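Local coordinates for protein serine protease pet (Escherichia coli, PDB 4OM9) that probably cleaves host proteins such as alpha-fodrin as a secreted serine protease, the autotransporter enterotoxin of enteroaggregative strains, at residues V541-V544 and T545-N549; T165-A168 and D169-S172; V70-N73 and A74-K77; L253-L256 and F257-N260. One frame throughout, in Å; residues are numbered along the deposited sequence.

Contact 1: residues V541-V544 and T545-N549; sequences VDWV and TRIKN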
loop_
_atom_site.group_PDB
_atom_site.type_symbol
_atom_site.label_atom_id
_atom_site.label_comp_id
_atom_site.label_asym_id
_atom_site.label_seq_id
_atom_site.Cartn_x
_atom_site.Cartn_y
_atom_site.Cartn_z
ATOM N N VAL A 541 34.604 -19.060 9.104
ATOM C CA VAL A 541 33.318 -18.758 8.477
ATOM C C VAL A 541 32.776 -17.389 8.904
ATOM O O VAL A 541 32.846 -17.012 10.078
ATOM C CB VAL A 541 32.251 -19.831 8.804
ATOM C CG1 VAL A 541 30.996 -19.589 7.982
ATOM C CG2 VAL A 541 32.786 -21.238 8.551
ATOM N N ASP A 542 32.253 -16.654 7.926
ATOM C CA ASP A 542 31.623 -15.354 8.144
ATOM C C ASP A 542 30.517 -15.470 9.178
ATOM O O ASP A 542 29.666 -16.367 9.093
ATOM C CB ASP A 542 31.060 -14.825 6.821
ATOM C CG ASP A 542 30.759 -13.343 6.858
ATOM O OD1 ASP A 542 30.447 -12.802 7.941
ATOM O OD2 ASP A 542 30.834 -12.719 5.783
ATOM N N TRP A 543 30.525 -14.568 10.153
ATOM C CA TRP A 543 29.519 -14.598 11.208
ATOM C C TRP A 543 28.123 -14.390 10.619
ATOM O O TRP A 543 27.132 -14.895 11.145
ATOM C CB TRP A 543 29.822 -13.547 12.274
ATOM C CG TRP A 543 29.829 -12.113 11.792
ATOM C CD1 TRP A 543 30.909 -11.401 11.354
ATOM C CD2 TRP A 543 28.709 -11.219 11.719
ATOM N NE1 TRP A 543 30.537 -10.126 11.019
ATOM C CE2 TRP A 543 29.197 -9.986 11.236
ATOM C CE3 TRP A 543 27.351 -11.344 12.017
ATOM C CZ2 TRP A 543 28.367 -8.880 11.052
ATOM C CZ3 TRP A 543 26.528 -10.243 11.831
ATOM C CH2 TRP A 543 27.042 -9.025 11.354
ATOM N N VAL A 544 28.061 -13.646 9.524
ATOM C CA VAL A 544 26.831 -13.470 8.766
ATOM C C VAL A 544 26.310 -14.818 8.269
ATOM O O VAL A 544 25.132 -15.142 8.439
ATOM C CB VAL A 544 27.061 -12.513 7.586
ATOM C CG1 VAL A 544 25.867 -12.513 6.623
ATOM C CG2 VAL A 544 27.334 -11.123 8.112
ATOM N N THR A 545 27.200 -15.598 7.663
ATOM C CA THR A 545 26.892 -16.966 7.248
ATOM C C THR A 545 26.509 -17.829 8.461
ATOM O O THR A 545 25.609 -18.670 8.386
ATOM C CB THR A 545 28.104 -17.613 6.509
ATOM O OG1 THR A 545 28.407 -16.874 5.317
ATOM C CG2 THR A 545 27.830 -19.071 6.142
ATOM N N ARG A 546 27.192 -17.614 9.582
ATOM C CA ARG A 546 26.978 -18.455 10.765
ATOM C C ARG A 546 25.579 -18.248 11.340
ATOM O O ARG A 546 24.916 -19.211 11.761
ATOM C CB ARG A 546 28.034 -18.178 11.833
ATOM C CG ARG A 546 29.424 -18.646 11.468
ATOM C CD ARG A 546 30.319 -18.769 12.711
ATOM N NE ARG A 546 31.726 -18.737 12.330
ATOM C CZ ARG A 546 32.741 -19.055 13.122
ATOM N NH1 ARG A 546 32.529 -19.461 14.370
ATOM N NH2 ARG A 546 33.975 -18.978 12.650
ATOM N N ILE A 547 25.118 -17.002 11.340
ATOM C CA ILE A 547 23.760 -16.732 11.784
ATOM C C ILE A 547 22.745 -17.465 10.894
ATOM O O ILE A 547 21.775 -18.049 11.385
ATOM C CB ILE A 547 23.451 -15.243 11.779
ATOM C CG1 ILE A 547 24.315 -14.515 12.814
ATOM C CG2 ILE A 547 21.970 -15.012 12.036
ATOM C CD1 ILE A 547 24.331 -12.974 12.629
ATOM N N LYS A 548 22.975 -17.436 9.585
ATOM C CA LYS A 548 22.089 -18.116 8.648
ATOM C C LYS A 548 22.099 -19.641 8.853
ATOM O O LYS A 548 21.045 -20.268 8.841
ATOM C CB LYS A 548 22.467 -17.757 7.204
ATOM C CG LYS A 548 21.924 -18.697 6.140
ATOM C CD LYS A 548 22.288 -18.197 4.748
ATOM C CE LYS A 548 22.060 -19.271 3.688
ATOM N NZ LYS A 548 22.376 -18.810 2.303
ATOM N N ASN A 549 23.277 -20.231 9.043
ATOM C CA ASN A 549 23.359 -21.662 9.351
ATOM C C ASN A 549 22.721 -22.015 10.688
ATOM O O ASN A 549 22.087 -23.062 10.830
ATOM C CB ASN A 549 24.810 -22.143 9.363
ATOM C CG ASN A 549 25.449 -22.109 7.992
ATOM O OD1 ASN A 549 24.766 -22.173 6.958
ATOM N ND2 ASN A 549 26.779 -22.016 7.972
#
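Ile-547 sends its CD1 to the edge of the Trp-543 indole, close to the ring plane, where it lies 3.5 Å from CE3 at the six-membered end. One face of the same ring is met by CG2 of the next residue, Val-544. Trp-543 has CG between the backbone N and the carbonyl carbon (chi1 61°), a crowded position that lays the indole alongside Ile-547, the two side chains pointing the same way. The other flat group, the Arg-546 guanidinium, has the carbonyl of Val-541 at its edge. NE donates to Val-541 O over 3.0 Å, approaching from above the carbonyl plane, while the link from NH2 to that oxygen is weak. An extended run from CG to NE carries the Arg-546 side chain back to this carbonyl just ahead of the helix.

The stretch is the N-terminal start of helix 543-550, with Val-541 and Asp-542 preceding it. Asp-542 is its N-cap: OD1 accepts from Val-544 N at 3.0 Å, met from above the carboxylate plane, and OD2 forms a salt bridge with Arg-527, so the two carboxylate oxygens have different partners. Asp-542 O receives Arg-546 N at 2.8 Å, and Trp-543 O takes Ile-547 N at 2.9 Å; the bond from Lys-548 N to Val-544 O is weak. Val-541 CG1, before the helix, meets Thr-545 CG2 at 3.7 Å, the side chains crossing near a right angle. Asn-532 touches both Asp-542 and Trp-543, while Thr-162 touches the tryptophan.

Contact 2: residues T165-A168 and D169-S172; sequences TYQA and DLLS
A type I beta turn from Ala-168 to Leu-171 shapes the loop between strands 160-161 and 172-185, closed by Leu-171 N donating to Ala-168 O at 3.1 Å. The bond is fairly straight at the hydrogen (163°). Leu-171 CB also passes 3.3 Å from the same Ala-168 O. One residue earlier, Leu-170 N makes a weak bond to Gln-167 O, an oxygen also held by Ser-152 OG. Gln-167 and Leu-170 run side by side in the same direction, with CD1 of the leucine 3.8 Å from CB of the glutamine.

The turn lies in the protease part of the chain, which belongs to the PA clan, and delivers the backbone into strand 172-185 of its antiparallel sheet. The Gln-167 chain is bent at chi2 (-55°) and carries its amide off from the turn; a water links the two segments, donating to Gln-167 OE1 at 3.3 Å and accepting from Asp-169 N at 3.0 Å. Gln-18 NE2 bonds to the carbonyl oxygens of both Asp-169 and Leu-171, and Leu-171 packs on Ala-17 of helix 10-17.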
loop_
_atom_site.group_PDB
_atom_site.type_symbol
_atom_site.label_atom_id
_atom_site.label_comp_id
_atom_site.label_asym_id
_atom_site.label_seq_id
_atom_site.Cartn_x
_atom_site.Cartn_y
_atom_site.Cartn_z
ATOM N N THR A 165 31.690 -3.899 16.826
ATOM C CA THR A 165 31.213 -2.890 17.765
ATOM C C THR A 165 30.897 -1.602 17.013
ATOM O O THR A 165 31.554 -1.281 16.018
ATOM C CB THR A 165 32.236 -2.617 18.889
ATOM O OG1 THR A 165 32.841 -3.846 19.291
ATOM C CG2 THR A 165 31.545 -2.022 20.092
ATOM N N TYR A 166 29.861 -0.899 17.469
ATOM C CA TYR A 166 29.468 0.397 16.918
ATOM C C TYR A 166 29.002 0.355 15.447
ATOM O O TYR A 166 28.985 1.391 14.774
ATOM C CB TYR A 166 30.620 1.407 17.074
ATOM C CG TYR A 166 30.988 1.655 18.527
ATOM C CD1 TYR A 166 29.999 1.882 19.487
ATOM C CD2 TYR A 166 32.313 1.632 18.946
ATOM C CE1 TYR A 166 30.316 2.103 20.807
ATOM C CE2 TYR A 166 32.645 1.852 20.280
ATOM C CZ TYR A 166 31.642 2.090 21.203
ATOM O OH TYR A 166 31.967 2.297 22.531
ATOM N N GLN A 167 28.610 -0.828 14.971
ATOM C CA GLN A 167 27.932 -0.986 13.671
ATOM C C GLN A 167 26.461 -0.570 13.720
ATOM O O GLN A 167 25.678 -1.107 14.496
ATOM C CB GLN A 167 28.016 -2.438 13.187
ATOM C CG GLN A 167 29.417 -2.901 12.860
ATOM C CD GLN A 167 30.109 -1.998 11.840
ATOM O OE1 GLN A 167 29.684 -1.900 10.677
ATOM N NE2 GLN A 167 31.175 -1.329 12.278
ATOM N N ALA A 168 26.095 0.368 12.863
ATOM C CA ALA A 168 24.729 0.872 12.780
ATOM C C ALA A 168 23.746 -0.221 12.346
ATOM O O ALA A 168 22.624 -0.305 12.873
ATOM C CB ALA A 168 24.671 2.085 11.804
ATOM N N ASP A 169 24.157 -1.054 11.387
ATOM C CA ASP A 169 23.331 -2.197 10.976
ATOM C C ASP A 169 22.960 -3.086 12.184
ATOM O O ASP A 169 21.879 -3.674 12.248
ATOM C CB ASP A 169 24.058 -3.047 9.935
ATOM C CG ASP A 169 24.330 -2.307 8.637
ATOM O OD1 ASP A 169 23.524 -1.441 8.237
ATOM O OD2 ASP A 169 25.369 -2.607 8.014
ATOM N N LEU A 170 23.873 -3.195 13.139
ATOM C CA LEU A 170 23.680 -4.117 14.257
ATOM C C LEU A 170 23.036 -3.461 15.469
ATOM O O LEU A 170 22.989 -4.044 16.547
ATOM C CB LEU A 170 25.013 -4.734 14.649
ATOM C CG LEU A 170 25.616 -5.563 13.527
ATOM C CD1 LEU A 170 26.994 -6.052 13.921
ATOM C CD2 LEU A 170 24.681 -6.742 13.229
ATOM N N LEU A 171 22.552 -2.240 15.303
ATOM C CA LEU A 171 21.832 -1.585 16.383
ATOM C C LEU A 171 20.746 -2.520 16.921
ATOM O O LEU A 171 19.834 -2.905 16.195
ATOM C CB LEU A 171 21.230 -0.253 15.915
ATOM C CG LEU A 171 20.701 0.627 17.047
ATOM C CD1 LEU A 171 21.846 1.339 17.808
ATOM C CD2 LEU A 171 19.676 1.602 16.531
ATOM N N SER A 172 20.846 -2.883 18.192
ATOM C CA SER A 172 19.966 -3.906 18.769
ATOM C C SER A 172 19.252 -3.476 20.071
ATOM O O SER A 172 19.765 -2.684 20.848
ATOM C CB SER A 172 20.763 -5.190 19.011
ATOM O OG SER A 172 21.818 -4.977 19.925
HETATM O O HOH W 1 26.721 -0.697 9.948
#

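Contact 3: residues V70-N73 and A74-K77; sequences VAHN and AKNK
The backbone from Ala-71 to Ala-74 curls through one tight turn, closed by Ala-74 N donating to Ala-71 O at 3.1 Å with an N-H...O angle of 160°. Ala-74 CB comes to 3.4 Å from the same oxygen. Beyond it the chain coils on to Asn-76 and then extends. Lys-75, bent at chi3 (-56°), brings CE to the edge of the His-72 ring, 4.0 Å from His-72 CB, a loose contact made by the CE methylene. Asn-73 and Asn-76 meet amide to amide: Asn-73 OD1 is 2.7 Å from Asn-76 ND2, yet the angle is poor for a hydrogen bond and the amide planes are 51° apart. Asn-73 ND2 instead donates to Ser-208 O, which holds this buried amide.

The backbone N of His-72 bonds to Asp-101 OD1, and the imidazole touches Ser-208. With Ser-208 in a Gly-Asp-Ser-Gly sequence, His-72, Asp-101 and Ser-208 are probably the catalytic triad expected of a PA-clan serine protease. The turn follows strand 66-70 and precedes strand 82-85; Ala-71 and Ala-74 rest on strand 88-97, from which Arg-95 NH1 also bonds Ala-71 O.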
loop_
_atom_site.group_PDB
_atom_site.type_symbol
_atom_site.label_atom_id
_atom_site.label_comp_id
_atom_site.label_asym_id
_atom_site.label_seq_id
_atom_site.Cartn_x
_atom_site.Cartn_y
_atom_site.Cartn_z
ATOM N N VAL A 70 27.097 9.240 28.482
ATOM C CA VAL A 70 27.699 9.029 29.770
ATOM C C VAL A 70 29.088 9.667 29.718
ATOM O O VAL A 70 29.616 9.883 28.616
ATOM C CB VAL A 70 27.700 7.524 30.113
ATOM C CG1 VAL A 70 29.092 6.979 30.318
ATOM C CG2 VAL A 70 26.781 7.281 31.276
ATOM N N ALA A 71 29.628 10.029 30.887
ATOM C CA ALA A 71 30.859 10.834 30.980
ATOM C C ALA A 71 32.122 10.058 30.630
ATOM O O ALA A 71 32.978 10.573 29.909
ATOM C CB ALA A 71 31.008 11.452 32.401
ATOM N N HIS A 72 32.247 8.828 31.130
ATOM C CA HIS A 72 33.471 8.059 30.900
ATOM C C HIS A 72 33.478 7.435 29.503
ATOM O O HIS A 72 34.317 6.585 29.193
ATOM C CB HIS A 72 33.667 6.988 31.991
ATOM C CG HIS A 72 32.831 5.753 31.819
ATOM N ND1 HIS A 72 31.483 5.716 32.097
ATOM C CD2 HIS A 72 33.173 4.496 31.444
ATOM C CE1 HIS A 72 31.020 4.494 31.881
ATOM N NE2 HIS A 72 32.026 3.737 31.485
ATOM N N ASN A 73 32.544 7.874 28.663
ATOM C CA ASN A 73 32.580 7.561 27.240
ATOM C C ASN A 73 33.541 8.496 26.510
ATOM O O ASN A 73 33.785 8.343 25.312
ATOM C CB ASN A 73 31.183 7.652 26.623
ATOM C CG ASN A 73 30.624 6.290 26.241
ATOM O OD1 ASN A 73 31.169 5.253 26.623
ATOM N ND2 ASN A 73 29.528 6.288 25.482
ATOM N N ALA A 74 34.076 9.470 27.239
ATOM C CA ALA A 74 35.106 10.346 26.702
ATOM C C ALA A 74 36.374 9.544 26.434
ATOM O O ALA A 74 37.038 9.736 25.416
ATOM C CB ALA A 74 35.385 11.492 27.657
ATOM N N LYS A 75 36.694 8.640 27.356
ATOM C CA LYS A 75 37.857 7.762 27.230
ATOM C C LYS A 75 37.709 6.788 26.062
ATOM O O LYS A 75 38.687 6.443 25.393
ATOM C CB LYS A 75 38.079 6.982 28.527
ATOM C CG LYS A 75 38.015 7.836 29.783
ATOM C CD LYS A 75 38.339 7.023 31.033
ATOM C CE LYS A 75 37.421 5.819 31.172
ATOM N NZ LYS A 75 37.511 5.203 32.528
ATOM N N ASN A 76 36.478 6.338 25.833
ATOM C CA ASN A 76 36.173 5.453 24.717
ATOM C C ASN A 76 36.582 6.090 23.395
ATOM O O ASN A 76 36.603 7.320 23.276
ATOM C CB ASN A 76 34.681 5.103 24.697
ATOM C CG ASN A 76 34.273 4.199 25.849
ATOM O OD1 ASN A 76 34.993 4.068 26.839
ATOM N ND2 ASN A 76 33.110 3.568 25.720
ATOM N N LYS A 77 36.922 5.252 22.415
ATOM C CA LYS A 77 37.298 5.719 21.079
ATOM C C LYS A 77 36.193 6.611 20.535
ATOM O O LYS A 77 35.361 6.178 19.734
ATOM C CB LYS A 77 37.558 4.536 20.141
ATOM C CG LYS A 77 38.077 4.923 18.759
ATOM C CD LYS A 77 39.305 5.811 18.852
ATOM C CE LYS A 77 39.954 5.983 17.493
ATOM N NZ LYS A 77 40.421 4.680 16.953
#

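Contact 4: residues L253-L256 and F257-N260; sequences LKQL and FIQN
Phe-257 turns CG away from its own carbonyl carbon and beside its backbone N (chi1 -70°), which swings the ring back along the chain toward Leu-253 and Leu-256. Ile-258 takes the same first torsion with CG1 (chi1 -60°), and its CD1 is carried back to Lys-254 O and the Gln-255 amide. Two backbone oxygens lie near the phenyl ring: Leu-256 O lies over one face, 3.7 Å from Phe-257 CG, and Leu-253 O comes to the edge near the ring plane, 3.7 Å from CD2. Leu-256 CB adds an apolar touch at 3.9 Å to Phe-257 CD2. Further along, Ile-258 CD1 lies 3.6 Å from Lys-254 O and 3.7 Å from Gln-255 NE2, the glutamine bent at chi2 to reach it.

This is the point where helix 247-255 hands over to strand 258-262, an outermost strand of a parallel sheet of the beta-helix. A type I beta turn from Gln-255 to Ile-258 makes the change of direction. Phe-257 N donates to Lys-254 O at 3.3 Å, and the bond that closes the turn, Ile-258 N to Gln-255 O, is weak at 3.4 Å. The buried phenyl ring reaches from this junction into the protease part: Arg-106 makes a cation-pi contact with it, and Tyr-66 of strand 66-70 and Ile-93 and Asn-94 of strand 88-97 touch it. In the other direction, backbone bonds from Phe-257 and Gln-259 to Asp-294 start the pairing with strand 294-298.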
loop_
_atom_site.group_PDB
_atom_site.type_symbol
_atom_site.label_atom_id
_atom_site.label_comp_id
_atom_site.label_asym_id
_atom_site.label_seq_id
_atom_site.Cartn_x
_atom_site.Cartn_y
_atom_site.Cartn_z
ATOM N N LEU A 253 24.228 23.575 30.869
ATOM C CA LEU A 253 25.006 23.559 29.648
ATOM C C LEU A 253 24.298 24.394 28.591
ATOM O O LEU A 253 24.944 25.165 27.907
ATOM C CB LEU A 253 25.244 22.144 29.130
ATOM C CG LEU A 253 26.076 22.283 27.850
ATOM C CD1 LEU A 253 27.559 22.539 28.161
ATOM C CD2 LEU A 253 25.886 21.125 26.881
ATOM N N LYS A 254 22.976 24.269 28.482
ATOM C CA LYS A 254 22.224 25.008 27.459
ATOM C C LYS A 254 22.296 26.528 27.687
ATOM O O LYS A 254 22.146 27.311 26.755
ATOM C CB LYS A 254 20.753 24.566 27.422
ATOM C CG LYS A 254 20.477 23.156 26.859
ATOM C CD LYS A 254 18.979 22.834 26.952
ATOM C CE LYS A 254 18.619 21.501 26.291
ATOM N NZ LYS A 254 17.160 21.389 25.960
ATOM N N GLN A 255 22.524 26.943 28.930
ATOM C CA GLN A 255 22.576 28.368 29.233
ATOM C C GLN A 255 23.831 28.989 28.656
ATOM O O GLN A 255 23.857 30.177 28.350
ATOM C CB GLN A 255 22.502 28.614 30.738
ATOM C CG GLN A 255 21.099 28.896 31.231
ATOM C CD GLN A 255 20.498 30.128 30.579
ATOM O OE1 GLN A 255 21.188 31.130 30.360
ATOM N NE2 GLN A 255 19.208 30.065 30.267
ATOM N N LEU A 256 24.862 28.177 28.486
ATOM C CA LEU A 256 26.114 28.663 27.931
ATOM C C LEU A 256 25.989 29.125 26.461
ATOM O O LEU A 256 26.911 29.733 25.909
ATOM C CB LEU A 256 27.178 27.575 28.036
ATOM C CG LEU A 256 27.579 27.143 29.448
ATOM C CD1 LEU A 256 28.704 26.146 29.345
ATOM C CD2 LEU A 256 27.988 28.348 30.306
ATOM N N PHE A 257 24.863 28.845 25.822
ATOM C CA PHE A 257 24.763 29.152 24.400
ATOM C C PHE A 257 23.616 30.092 24.080
ATOM O O PHE A 257 23.201 30.198 22.928
ATOM C CB PHE A 257 24.650 27.843 23.586
ATOM C CG PHE A 257 25.927 27.047 23.589
ATOM C CD1 PHE A 257 26.917 27.299 22.638
ATOM C CD2 PHE A 257 26.180 26.116 24.596
ATOM C CE1 PHE A 257 28.119 26.601 22.651
ATOM C CE2 PHE A 257 27.390 25.412 24.630
ATOM C CZ PHE A 257 28.358 25.648 23.652
ATOM N N ILE A 258 23.111 30.801 25.084
ATOM C CA ILE A 258 22.031 31.727 24.782
ATOM C C ILE A 258 22.460 33.188 24.855
ATOM O O ILE A 258 22.890 33.670 25.896
ATOM C CB ILE A 258 20.829 31.511 25.700
ATOM C CG1 ILE A 258 20.291 30.074 25.515
ATOM C CG2 ILE A 258 19.751 32.543 25.376
ATOM C CD1 ILE A 258 19.323 29.567 26.614
ATOM N N GLN A 259 22.374 33.871 23.712
ATOM C CA GLN A 259 22.392 35.331 23.688
ATOM C C GLN A 259 21.084 35.849 23.108
ATOM O O GLN A 259 20.816 35.717 21.907
ATOM C CB GLN A 259 23.578 35.883 22.890
ATOM C CG GLN A 259 23.596 37.405 22.897
ATOM C CD GLN A 259 24.765 38.025 22.171
ATOM O OE1 GLN A 259 25.750 37.367 21.834
ATOM N NE2 GLN A 259 24.659 39.317 21.930
ATOM N N ASN A 260 20.259 36.425 23.969
ATOM C CA ASN A 260 18.996 36.980 23.525
ATOM C C ASN A 260 19.177 38.255 22.692
ATOM O O ASN A 260 19.901 39.169 23.071
ATOM C CB ASN A 260 18.093 37.248 24.739
ATOM C CG ASN A 260 17.630 35.956 25.423
ATOM O OD1 ASN A 260 17.939 35.705 26.590
ATOM N ND2 ASN A 260 16.897 35.132 24.685
#

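In the fold
From the N terminus the order is contact 3, contact 2, contact 4, contact 1; each is a local contact within one continuous stretch, and none nests in or crosses another. Contact 3 follows strand 66-70 and contact 2 leads into strand 172-185, both in the protease part; their centres are about 18 Å apart, and Tyr-166 OH packs against Asn-76 ND2 at 3.6 Å. Contact 4 marks the passage from the protease part to the beta-helix, its nearest atoms about 12 Å from contact 3. Contact 1 lies on a helical excursion between strands 514-520 and 576-583, returning to the protease part where Trp-543 CH2 meets Leu-170 CD2 of contact 2 at 3.8 Å.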